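Local coordinates for protein R.Pab1 family restriction endonuclease (PDB 7CFA) that acts as a restriction DNA glycosylase, probably excising a base from its recognition sequence so that the DNA strand can then be cleaved at the abasic site, at residues N121-Q126 and F132-V137; I53-V58 and K216-L221; F84-H89 and L201-N206. The protein carries 2 engineered substitutions. One frame throughout, in Å; residues are numbered along the deposited sequence.

In the fold
From the N terminus, residues 53-58 come first and wait longest for their partner. Contact 2 joins them to 216-221 at the end of helix 208-219, closing a loop of 157 residues. Within it, contact 3 joins helix 79-88 to the end of strand 198-203. Contact 1 is innermost along the chain. It is the hairpin of strands 118-127 and 130-145, with five residues between its segments. The three nest and none cross. Contacts 2 and 3 are neighbours, their centres about 18 Å apart, and tie strand and loop segments to the helical part. The centre of contact 1 is about 51 Å from that of contact 3, on the arm that meets the second subunit.

Contact 1 (N121-Q126 and F132-V137); sequences NFTQKQ and FLESYV
Lys125 and Glu134 meet on the tightly packed face of this strand pair. Lys125 has CG anti to the backbone N (chi1 -174°), and its extended chain crosses the Glu134 carboxylate. Lys125 CD lies 3.4 Å from Glu134 CD, and the ammonium closes a salt bridge, Lys125 NZ to Glu134 OE2, 2.8 Å. NZ comes from above the carboxylate plane. It also bonds Lys114 O of the second subunit. Between the strands, Glu134 N gives an almost straight bond to Thr123 O (2.8 Å), and Phe132 N meets Lys125 O at 2.6 Å. These are hydrogen-bonded pairs of an antiparallel beta hairpin, strand 118-127 folding back on 130-145. Residues 133-137 also pair with an antiparallel strand of the second subunit, so the sheet runs on across the dimer interface. On the other face Gln124 and Leu133 form a looser, non-hydrogen-bonded pair, and Gln124 CG stays 4.3 Å from Leu133 CD2. Phe122, in the loop before the strand, makes a separate close contact at the solvent-exposed end. Its ring crosses Leu133 at about a right angle, with Phe122 CD1 3.8 Å from Leu133 CB. Phe122 CE1 reaches Ser135 CB at 3.6 Å.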
loop_
_atom_site.group_PDB
_atom_site.type_symbol
_atom_site.label_atom_id
_atom_site.label_comp_id
_atom_site.label_asym_id
_atom_site.label_seq_id
_atom_site.Cartn_x
_atom_site.Cartn_y
_atom_site.Cartn_z
ATOM N N ASN A 121 17.449 10.889 -6.065
ATOM C CA ASN A 121 18.563 11.400 -5.288
ATOM C C ASN A 121 18.059 12.091 -4.024
ATOM O O ASN A 121 16.879 12.431 -3.896
ATOM C CB ASN A 121 19.376 12.388 -6.121
ATOM C CG ASN A 121 18.540 13.566 -6.595
ATOM O OD1 ASN A 121 17.875 13.496 -7.629
ATOM N ND2 ASN A 121 18.561 14.653 -5.831
ATOM N N PHE A 122 18.980 12.309 -3.091
ATOM C CA PHE A 122 18.668 13.018 -1.861
ATOM C C PHE A 122 18.741 14.525 -2.072
ATOM O O PHE A 122 19.482 15.024 -2.922
ATOM C CB PHE A 122 19.636 12.627 -0.744
ATOM C CG PHE A 122 19.328 11.310 -0.099
ATOM C CD1 PHE A 122 18.134 11.115 0.575
ATOM C CD2 PHE A 122 20.246 10.273 -0.140
ATOM C CE1 PHE A 122 17.852 9.905 1.178
ATOM C CE2 PHE A 122 19.971 9.061 0.463
ATOM C CZ PHE A 122 18.771 8.877 1.123
ATOM N N THR A 123 17.958 15.248 -1.278
ATOM C CA THR A 123 18.083 16.691 -1.139
ATOM C C THR A 123 18.029 17.041 0.340
ATOM O O THR A 123 17.416 16.329 1.140
ATOM C CB THR A 123 16.977 17.453 -1.892
ATOM O OG1 THR A 123 15.693 16.953 -1.499
ATOM C CG2 THR A 123 17.141 17.307 -3.401
ATOM N N GLN A 124 18.686 18.139 0.702
ATOM C CA GLN A 124 18.642 18.616 2.077
ATOM C C GLN A 124 17.319 19.320 2.336
ATOM O O GLN A 124 16.942 20.240 1.604
ATOM C CB GLN A 124 19.811 19.559 2.360
ATOM C CG GLN A 124 21.154 18.862 2.484
ATOM C CD GLN A 124 22.250 19.791 2.972
ATOM O OE1 GLN A 124 22.362 20.929 2.520
ATOM N NE2 GLN A 124 23.060 19.308 3.907
ATOM N N LYS A 125 16.611 18.885 3.378
ATOM C CA LYS A 125 15.305 19.431 3.722
ATOM C C LYS A 125 15.259 19.723 5.212
ATOM O O LYS A 125 15.596 18.860 6.028
ATOM C CB LYS A 125 14.180 18.465 3.337
ATOM C CG LYS A 125 12.779 19.022 3.545
ATOM C CD LYS A 125 11.726 17.952 3.298
ATOM C CE LYS A 125 10.317 18.522 3.337
ATOM N NZ LYS A 125 9.293 17.468 3.082
ATOM N N GLN A 126 14.834 20.932 5.561
ATOM C CA GLN A 126 14.737 21.370 6.946
ATOM C C GLN A 126 13.267 21.527 7.312
ATOM O O GLN A 126 12.537 22.273 6.652
ATOM C CB GLN A 126 15.492 22.682 7.153
ATOM C CG GLN A 126 15.469 23.201 8.579
ATOM C CD GLN A 126 16.341 24.428 8.764
ATOM O OE1 GLN A 126 15.846 25.552 8.843
ATOM N NE2 GLN A 126 17.652 24.217 8.835
ATOM N N PHE A 132 16.931 17.178 7.568
ATOM C CA PHE A 132 16.701 15.828 7.080
ATOM C C PHE A 132 17.305 15.671 5.691
ATOM O O PHE A 132 17.639 16.646 5.013
ATOM C CB PHE A 132 15.203 15.499 7.013
ATOM C CG PHE A 132 14.495 15.567 8.334
ATOM C CD1 PHE A 132 14.434 14.457 9.161
ATOM C CD2 PHE A 132 13.862 16.731 8.737
ATOM C CE1 PHE A 132 13.773 14.514 10.374
ATOM C CE2 PHE A 132 13.199 16.795 9.948
ATOM C CZ PHE A 132 13.154 15.685 10.767
ATOM N N LEU A 133 17.430 14.419 5.266
ATOM C CA LEU A 133 17.689 14.081 3.874
ATOM C C LEU A 133 16.385 13.573 3.278
ATOM O O LEU A 133 15.770 12.644 3.818
ATOM C CB LEU A 133 18.799 13.038 3.744
ATOM C CG LEU A 133 20.194 13.512 4.152
ATOM C CD1 LEU A 133 21.205 12.391 3.999
ATOM C CD2 LEU A 133 20.607 14.728 3.335
ATOM N N GLU A 134 15.952 14.195 2.187
ATOM C CA GLU A 134 14.687 13.858 1.557
ATOM C C GLU A 134 14.924 13.130 0.243
ATOM O O GLU A 134 15.795 13.510 -0.545
ATOM C CB GLU A 134 13.840 15.108 1.304
ATOM C CG GLU A 134 12.474 14.791 0.717
ATOM C CD GLU A 134 11.624 16.023 0.505
ATOM O OE1 GLU A 134 12.116 16.982 -0.127
ATOM O OE2 GLU A 134 10.468 16.032 0.984
ATOM N N SER A 135 14.139 12.081 0.018
ATOM C CA SER A 135 14.160 11.326 -1.221
ATOM C C SER A 135 12.729 10.929 -1.555
ATOM O O SER A 135 11.821 11.046 -0.728
ATOM C CB SER A 135 15.067 10.091 -1.114
ATOM O OG SER A 135 15.076 9.348 -2.320
ATOM N N TYR A 136 12.527 10.463 -2.783
ATOM C CA TYR A 136 11.213 10.043 -3.244
ATOM C C TYR A 136 11.288 8.634 -3.807
ATOM O O TYR A 136 12.266 8.268 -4.467
ATOM C CB TYR A 136 10.659 10.992 -4.316
ATOM C CG TYR A 136 10.256 12.347 -3.792
ATOM C CD1 TYR A 136 11.184 13.372 -3.676
ATOM C CD2 TYR A 136 8.944 12.603 -3.417
ATOM C CE1 TYR A 136 10.817 14.614 -3.198
ATOM C CE2 TYR A 136 8.567 13.841 -2.938
ATOM C CZ TYR A 136 9.508 14.843 -2.829
ATOM O OH TYR A 136 9.139 16.080 -2.353
ATOM N N VAL A 137 10.250 7.849 -3.541
ATOM C CA VAL A 137 10.050 6.551 -4.171
ATOM C C VAL A 137 8.859 6.708 -5.103
ATOM O O VAL A 137 7.742 6.999 -4.655
ATOM C CB VAL A 137 9.816 5.439 -3.141
ATOM C CG1 VAL A 137 9.729 4.089 -3.836
ATOM C CG2 VAL A 137 10.924 5.439 -2.104
#

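Contact 2 (I53-V58 and K216-L221); sequences IGYDMV and KIFGIL
The hydroxyl of Tyr55, whose ring edge meets the Phe218 face, is held by two groups: Tyr55 OH is hydrogen-bonded to His225 ND1 and to Asn228 ND2, both on helix 223-237. These bonds fix the far end of the ring. The near part makes a T-shaped (edge-to-face) aromatic pair, which joins the segment leading into strand 56-58 to the end of helix 208-219. The planes stand at 73° and the ring centroids are 5.0 Å apart. Tyr55 presents the CD2-CE2 side of its ring. It does not aim at the middle of Phe218 but is offset toward the rim. Tyr55 CE2 comes within 3.5 Å of Phe218 CD1, and Tyr55 CD2 lies 3.7 Å from Phe218 CG. In Tyr55, CG sits between the backbone N and the carbonyl carbon (chi1 58°), which points the ring at Phe218.

Phe218 leaves the last turn of its helix and meets the other segment in two ways. Tyr55 lies over one face of its ring, and the carbonyl oxygen of Ile53 is at its edge. All three touching residues are buried. Leu170 of strand 166-175 packs on both Ile53 and Phe218, which brings the seven-stranded sheet against the contact, and Val229 of helix 223-237 also touches Phe218. Ile53 itself adds little apolar contact, its side-chain atom Ile53 CG2 staying 4.5 Å from Phe218 CE2. Its backbone comes closer. The carbonyl oxygen lies near the ring plane, where the slightly positive C-H rim suits an oxygen: Ile53 O is 3.4 Å from Phe218 CZ.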
loop_
_atom_site.group_PDB
_atom_site.type_symbol
_atom_site.label_atom_id
_atom_site.label_comp_id
_atom_site.label_asym_id
_atom_site.label_seq_id
_atom_site.Cartn_x
_atom_site.Cartn_y
_atom_site.Cartn_z
ATOM N N ILE A 53 -9.969 -7.531 -10.199
ATOM C CA ILE A 53 -10.516 -8.733 -10.814
ATOM C C ILE A 53 -9.395 -9.721 -11.106
ATOM O O ILE A 53 -8.270 -9.336 -11.449
ATOM C CB ILE A 53 -11.294 -8.364 -12.091
ATOM C CG1 ILE A 53 -11.997 -9.588 -12.679
ATOM C CG2 ILE A 53 -10.369 -7.726 -13.119
ATOM C CD1 ILE A 53 -12.858 -9.266 -13.876
ATOM N N GLY A 54 -9.699 -11.012 -10.959
ATOM C CA GLY A 54 -8.791 -12.076 -11.309
ATOM C C GLY A 54 -9.272 -12.856 -12.523
ATOM O O GLY A 54 -10.345 -12.620 -13.074
ATOM N N TYR A 55 -8.434 -13.805 -12.940
ATOM C CA TYR A 55 -8.763 -14.680 -14.053
ATOM C C TYR A 55 -8.708 -16.162 -13.707
ATOM O O TYR A 55 -9.067 -16.988 -14.553
ATOM C CB TYR A 55 -7.840 -14.402 -15.255
ATOM C CG TYR A 55 -6.360 -14.548 -14.975
ATOM C CD1 TYR A 55 -5.763 -15.802 -14.923
ATOM C CD2 TYR A 55 -5.555 -13.431 -14.785
ATOM C CE1 TYR A 55 -4.414 -15.942 -14.674
ATOM C CE2 TYR A 55 -4.201 -13.562 -14.537
ATOM C CZ TYR A 55 -3.637 -14.822 -14.482
ATOM O OH TYR A 55 -2.291 -14.969 -14.237
ATOM N N ASP A 56 -8.280 -16.525 -12.502
ATOM C CA ASP A 56 -8.295 -17.924 -12.098
ATOM C C ASP A 56 -8.354 -18.014 -10.580
ATOM O O ASP A 56 -8.282 -17.009 -9.868
ATOM C CB ASP A 56 -7.077 -18.683 -12.640
ATOM C CG ASP A 56 -5.764 -18.090 -12.182
ATOM O OD1 ASP A 56 -5.775 -17.107 -11.412
ATOM O OD2 ASP A 56 -4.709 -18.606 -12.605
ATOM N N MET A 57 -8.487 -19.245 -10.095
ATOM C CA MET A 57 -8.528 -19.518 -8.669
ATOM C C MET A 57 -7.968 -20.913 -8.435
ATOM O O MET A 57 -8.175 -21.813 -9.254
ATOM C CB MET A 57 -9.954 -19.404 -8.116
ATOM C CG MET A 57 -10.053 -19.664 -6.620
ATOM S SD MET A 57 -11.608 -19.112 -5.892
ATOM C CE MET A 57 -12.796 -19.985 -6.907
ATOM N N VAL A 58 -7.239 -21.075 -7.329
ATOM C CA VAL A 58 -6.687 -22.380 -6.987
ATOM C C VAL A 58 -7.822 -23.375 -6.815
ATOM O O VAL A 58 -8.771 -23.140 -6.055
ATOM C CB VAL A 58 -5.822 -22.282 -5.722
ATOM C CG1 VAL A 58 -5.355 -23.665 -5.296
ATOM C CG2 VAL A 58 -4.637 -21.364 -5.968
ATOM N N LYS A 216 -6.113 -10.001 -22.684
ATOM C CA LYS A 216 -4.864 -9.746 -23.393
ATOM C C LYS A 216 -3.899 -8.923 -22.550
ATOM O O LYS A 216 -2.684 -9.149 -22.603
ATOM C CB LYS A 216 -5.150 -9.041 -24.721
ATOM C CG LYS A 216 -3.927 -8.874 -25.607
ATOM C CD LYS A 216 -4.288 -8.299 -26.970
ATOM C CE LYS A 216 -4.816 -6.878 -26.858
ATOM N NZ LYS A 216 -5.047 -6.269 -28.198
ATOM N N ILE A 217 -4.416 -7.977 -21.763
ATOM C CA ILE A 217 -3.551 -7.148 -20.930
ATOM C C ILE A 217 -2.933 -7.973 -19.808
ATOM O O ILE A 217 -1.751 -7.811 -19.482
ATOM C CB ILE A 217 -4.332 -5.936 -20.390
ATOM C CG1 ILE A 217 -4.704 -5.000 -21.542
ATOM C CG2 ILE A 217 -3.518 -5.191 -19.340
ATOM C CD1 ILE A 217 -5.574 -3.838 -21.125
ATOM N N PHE A 218 -3.718 -8.866 -19.194
ATOM C CA PHE A 218 -3.142 -9.796 -18.227
ATOM C C PHE A 218 -2.006 -10.597 -18.849
ATOM O O PHE A 218 -0.980 -10.839 -18.204
ATOM C CB PHE A 218 -4.216 -10.743 -17.684
ATOM C CG PHE A 218 -4.944 -10.219 -16.476
ATOM C CD1 PHE A 218 -4.319 -10.167 -15.240
ATOM C CD2 PHE A 218 -6.262 -9.805 -16.572
ATOM C CE1 PHE A 218 -4.989 -9.697 -14.126
ATOM C CE2 PHE A 218 -6.940 -9.333 -15.462
ATOM C CZ PHE A 218 -6.304 -9.278 -14.237
ATOM N N GLY A 219 -2.165 -10.996 -20.114
ATOM C CA GLY A 219 -1.185 -11.841 -20.775
ATOM C C GLY A 219 0.174 -11.203 -20.971
ATOM O O GLY A 219 1.152 -11.922 -21.197
ATOM N N ILE A 220 0.261 -9.875 -20.895
ATOM C CA ILE A 220 1.534 -9.178 -21.040
ATOM C C ILE A 220 2.059 -8.666 -19.704
ATOM O O ILE A 220 3.045 -7.923 -19.673
ATOM C CB ILE A 220 1.428 -8.029 -22.053
ATOM C CG1 ILE A 220 0.626 -6.868 -21.457
ATOM C CG2 ILE A 220 0.790 -8.516 -23.342
ATOM C CD1 ILE A 220 0.629 -5.621 -22.312
ATOM N N LEU A 221 1.422 -9.045 -18.596
ATOM C CA LEU A 221 1.855 -8.553 -17.293
ATOM C C LEU A 221 3.196 -9.163 -16.900
ATOM O O LEU A 221 4.113 -8.451 -16.473
ATOM C CB LEU A 221 0.786 -8.855 -16.243
ATOM C CG LEU A 221 0.841 -8.047 -14.948
ATOM C CD1 LEU A 221 0.887 -6.558 -15.249
ATOM C CD2 LEU A 221 -0.357 -8.375 -14.077
#

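Contact 3 (F84-H89 and L201-N206); sequences FQFFKH and LEISRN
Phe86 drives the edge of its ring against the backbone of Ile203 and Ser204. Its CG is anti to the carbonyl carbon, beside the backbone N (chi1 -83°), which carries the ring off the helix toward the end of the strand. The leading atom is CZ. Phe86 CZ lies 3.2 Å from Ile203 O, which sits in the plane of the ring at its edge. The two atoms beside CZ touch different neighbours. Phe86 CE1 rests 3.6 Å from Ser204 CA, while Phe86 CE2 meets the methyl Ile203 CG2 at 3.6 Å. The next amide is a little farther off, with Arg205 N 4.1 Å from Phe86 CE1.

The rotamer of Ile203 sets up the methyl contact. CG2, the branch anti to the backbone N, does the touching, and CG1 is anti to the carbonyl carbon, beside the N (chi1 -52°). Here the C-terminal half of helix 79-88 packs against a small two-stranded antiparallel sheet, strands 8-13 and 198-203. Ile8 from the partner strand touches Phe86, and Ile208 of helix 208-219 packs on it too. Phe211 of the same helix touches Ile203. Phe6 stands edge-to-face to the Phe86 ring and stacks on His89.

His89, the first residue past the helix, turns back on the last turn and grips Gln85 O twice. His89 ND1 reaches Gln85 O in the plane of its own ring at 2.8 Å, and His89 N bonds Gln85 O at 2.9 Å from the opposite face of the carbonyl plane.

Across the contact, Ser204 CB points away from the helix. Ser204 OG accepts a weak bond from Asn206 N, 3.4 Å, in an ST turn.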
loop_
_atom_site.group_PDB
_atom_site.type_symbol
_atom_site.label_atom_id
_atom_site.label_comp_id
_atom_site.label_asym_id
_atom_site.label_seq_id
_atom_site.Cartn_x
_atom_site.Cartn_y
_atom_site.Cartn_z
ATOM N N PHE A 84 -15.360 -17.667 -20.853
ATOM C CA PHE A 84 -15.748 -19.040 -21.155
ATOM C C PHE A 84 -17.230 -19.133 -21.496
ATOM O O PHE A 84 -17.616 -19.810 -22.456
ATOM C CB PHE A 84 -15.411 -19.949 -19.973
ATOM C CG PHE A 84 -15.914 -21.358 -20.129
ATOM C CD1 PHE A 84 -15.188 -22.290 -20.851
ATOM C CD2 PHE A 84 -17.110 -21.751 -19.548
ATOM C CE1 PHE A 84 -15.647 -23.588 -20.994
ATOM C CE2 PHE A 84 -17.574 -23.045 -19.690
ATOM C CZ PHE A 84 -16.842 -23.965 -20.413
ATOM N N GLN A 85 -18.080 -18.463 -20.713
ATOM C CA GLN A 85 -19.520 -18.562 -20.935
ATOM C C GLN A 85 -19.929 -17.900 -22.245
ATOM O O GLN A 85 -20.802 -18.410 -22.957
ATOM C CB GLN A 85 -20.281 -17.945 -19.761
ATOM C CG GLN A 85 -20.104 -18.686 -18.444
ATOM C CD GLN A 85 -20.993 -18.139 -17.342
ATOM O OE1 GLN A 85 -22.182 -17.891 -17.550
ATOM N NE2 GLN A 85 -20.418 -17.945 -16.161
ATOM N N PHE A 86 -19.314 -16.765 -22.584
ATOM C CA PHE A 86 -19.651 -16.104 -23.840
ATOM C C PHE A 86 -19.086 -16.852 -25.039
ATOM O O PHE A 86 -19.645 -16.767 -26.138
ATOM C CB PHE A 86 -19.167 -14.656 -23.823
ATOM C CG PHE A 86 -20.117 -13.721 -23.141
ATOM C CD1 PHE A 86 -21.063 -13.023 -23.875
ATOM C CD2 PHE A 86 -20.083 -13.559 -21.767
ATOM C CE1 PHE A 86 -21.949 -12.166 -23.252
ATOM C CE2 PHE A 86 -20.967 -12.704 -21.136
ATOM C CZ PHE A 86 -21.902 -12.006 -21.882
ATOM N N PHE A 87 -17.986 -17.584 -24.853
ATOM C CA PHE A 87 -17.534 -18.494 -25.896
ATOM C C PHE A 87 -18.413 -19.735 -25.966
ATOM O O PHE A 87 -18.624 -20.280 -27.055
ATOM C CB PHE A 87 -16.077 -18.894 -25.662
ATOM C CG PHE A 87 -15.511 -19.763 -26.747
ATOM C CD1 PHE A 87 -15.030 -19.202 -27.919
ATOM C CD2 PHE A 87 -15.466 -21.141 -26.602
ATOM C CE1 PHE A 87 -14.512 -19.995 -28.923
ATOM C CE2 PHE A 87 -14.950 -21.941 -27.602
ATOM C CZ PHE A 87 -14.471 -21.369 -28.764
ATOM N N LYS A 88 -18.930 -20.186 -24.820
ATOM C CA LYS A 88 -19.821 -21.341 -24.802
ATOM C C LYS A 88 -21.123 -21.044 -25.531
ATOM O O LYS A 88 -21.674 -21.917 -26.212
ATOM C CB LYS A 88 -20.094 -21.759 -23.356
ATOM C CG LYS A 88 -21.144 -22.848 -23.203
ATOM C CD LYS A 88 -21.433 -23.135 -21.737
ATOM C CE LYS A 88 -22.527 -24.180 -21.588
ATOM N NZ LYS A 88 -22.855 -24.444 -20.161
ATOM N N HIS A 89 -21.626 -19.817 -25.404
ATOM C CA HIS A 89 -22.861 -19.398 -26.048
ATOM C C HIS A 89 -22.627 -18.770 -27.420
ATOM O O HIS A 89 -23.503 -18.058 -27.923
ATOM C CB HIS A 89 -23.623 -18.434 -25.136
ATOM C CG HIS A 89 -24.189 -19.088 -23.914
ATOM N ND1 HIS A 89 -23.430 -19.369 -22.798
ATOM C CD2 HIS A 89 -25.439 -19.530 -23.638
ATOM C CE1 HIS A 89 -24.189 -19.949 -21.885
ATOM N NE2 HIS A 89 -25.412 -20.058 -22.370
ATOM N N LEU A 201 -23.502 -5.597 -12.979
ATOM C CA LEU A 201 -22.883 -5.161 -14.223
ATOM C C LEU A 201 -23.381 -6.050 -15.354
ATOM O O LEU A 201 -23.131 -7.260 -15.357
ATOM C CB LEU A 201 -21.361 -5.218 -14.123
ATOM C CG LEU A 201 -20.573 -4.874 -15.391
ATOM C CD1 LEU A 201 -20.776 -3.418 -15.782
ATOM C CD2 LEU A 201 -19.094 -5.186 -15.209
ATOM N N GLU A 202 -24.089 -5.451 -16.307
ATOM C CA GLU A 202 -24.634 -6.191 -17.439
ATOM C C GLU A 202 -23.524 -6.434 -18.453
ATOM O O GLU A 202 -22.960 -5.487 -19.010
ATOM C CB GLU A 202 -25.796 -5.427 -18.065
ATOM C CG GLU A 202 -26.386 -6.106 -19.287
ATOM C CD GLU A 202 -27.602 -5.379 -19.822
ATOM O OE1 GLU A 202 -28.323 -4.750 -19.018
ATOM O OE2 GLU A 202 -27.831 -5.433 -21.048
ATOM N N ILE A 203 -23.210 -7.704 -18.692
ATOM C CA ILE A 203 -22.223 -8.114 -19.682
ATOM C C ILE A 203 -22.963 -8.803 -20.817
ATOM O O ILE A 203 -23.721 -9.751 -20.583
ATOM C CB ILE A 203 -21.165 -9.048 -19.071
ATOM C CG1 ILE A 203 -20.566 -8.421 -17.810
ATOM C CG2 ILE A 203 -20.080 -9.360 -20.091
ATOM C CD1 ILE A 203 -19.649 -9.353 -17.047
ATOM N N SER A 204 -22.751 -8.331 -22.041
ATOM C CA SER A 204 -23.444 -8.884 -23.196
ATOM C C SER A 204 -22.549 -8.736 -24.420
ATOM O O SER A 204 -21.383 -8.345 -24.316
ATOM C CB SER A 204 -24.799 -8.196 -23.400
ATOM O OG SER A 204 -24.627 -6.861 -23.842
ATOM N N ARG A 205 -23.112 -9.047 -25.590
ATOM C CA ARG A 205 -22.383 -8.911 -26.845
ATOM C C ARG A 205 -21.911 -7.484 -27.093
ATOM O O ARG A 205 -20.942 -7.285 -27.835
ATOM C CB ARG A 205 -23.264 -9.374 -28.006
ATOM C CG ARG A 205 -24.566 -8.596 -28.128
ATOM C CD ARG A 205 -25.397 -9.076 -29.304
ATOM N NE ARG A 205 -26.673 -8.373 -29.388
ATOM C CZ ARG A 205 -27.581 -8.587 -30.334
ATOM N NH1 ARG A 205 -27.354 -9.487 -31.281
ATOM N NH2 ARG A 205 -28.716 -7.901 -30.335
ATOM N N ASN A 206 -22.567 -6.490 -26.494
ATOM C CA ASN A 206 -22.213 -5.096 -26.727
ATOM C C ASN A 206 -20.964 -4.659 -25.976
ATOM O O ASN A 206 -20.406 -3.606 -26.305
ATOM C CB ASN A 206 -23.381 -4.185 -26.341
ATOM C CG ASN A 206 -24.625 -4.451 -27.165
ATOM O OD1 ASN A 206 -24.543 -4.831 -28.333
ATOM N ND2 ASN A 206 -25.788 -4.252 -26.557
#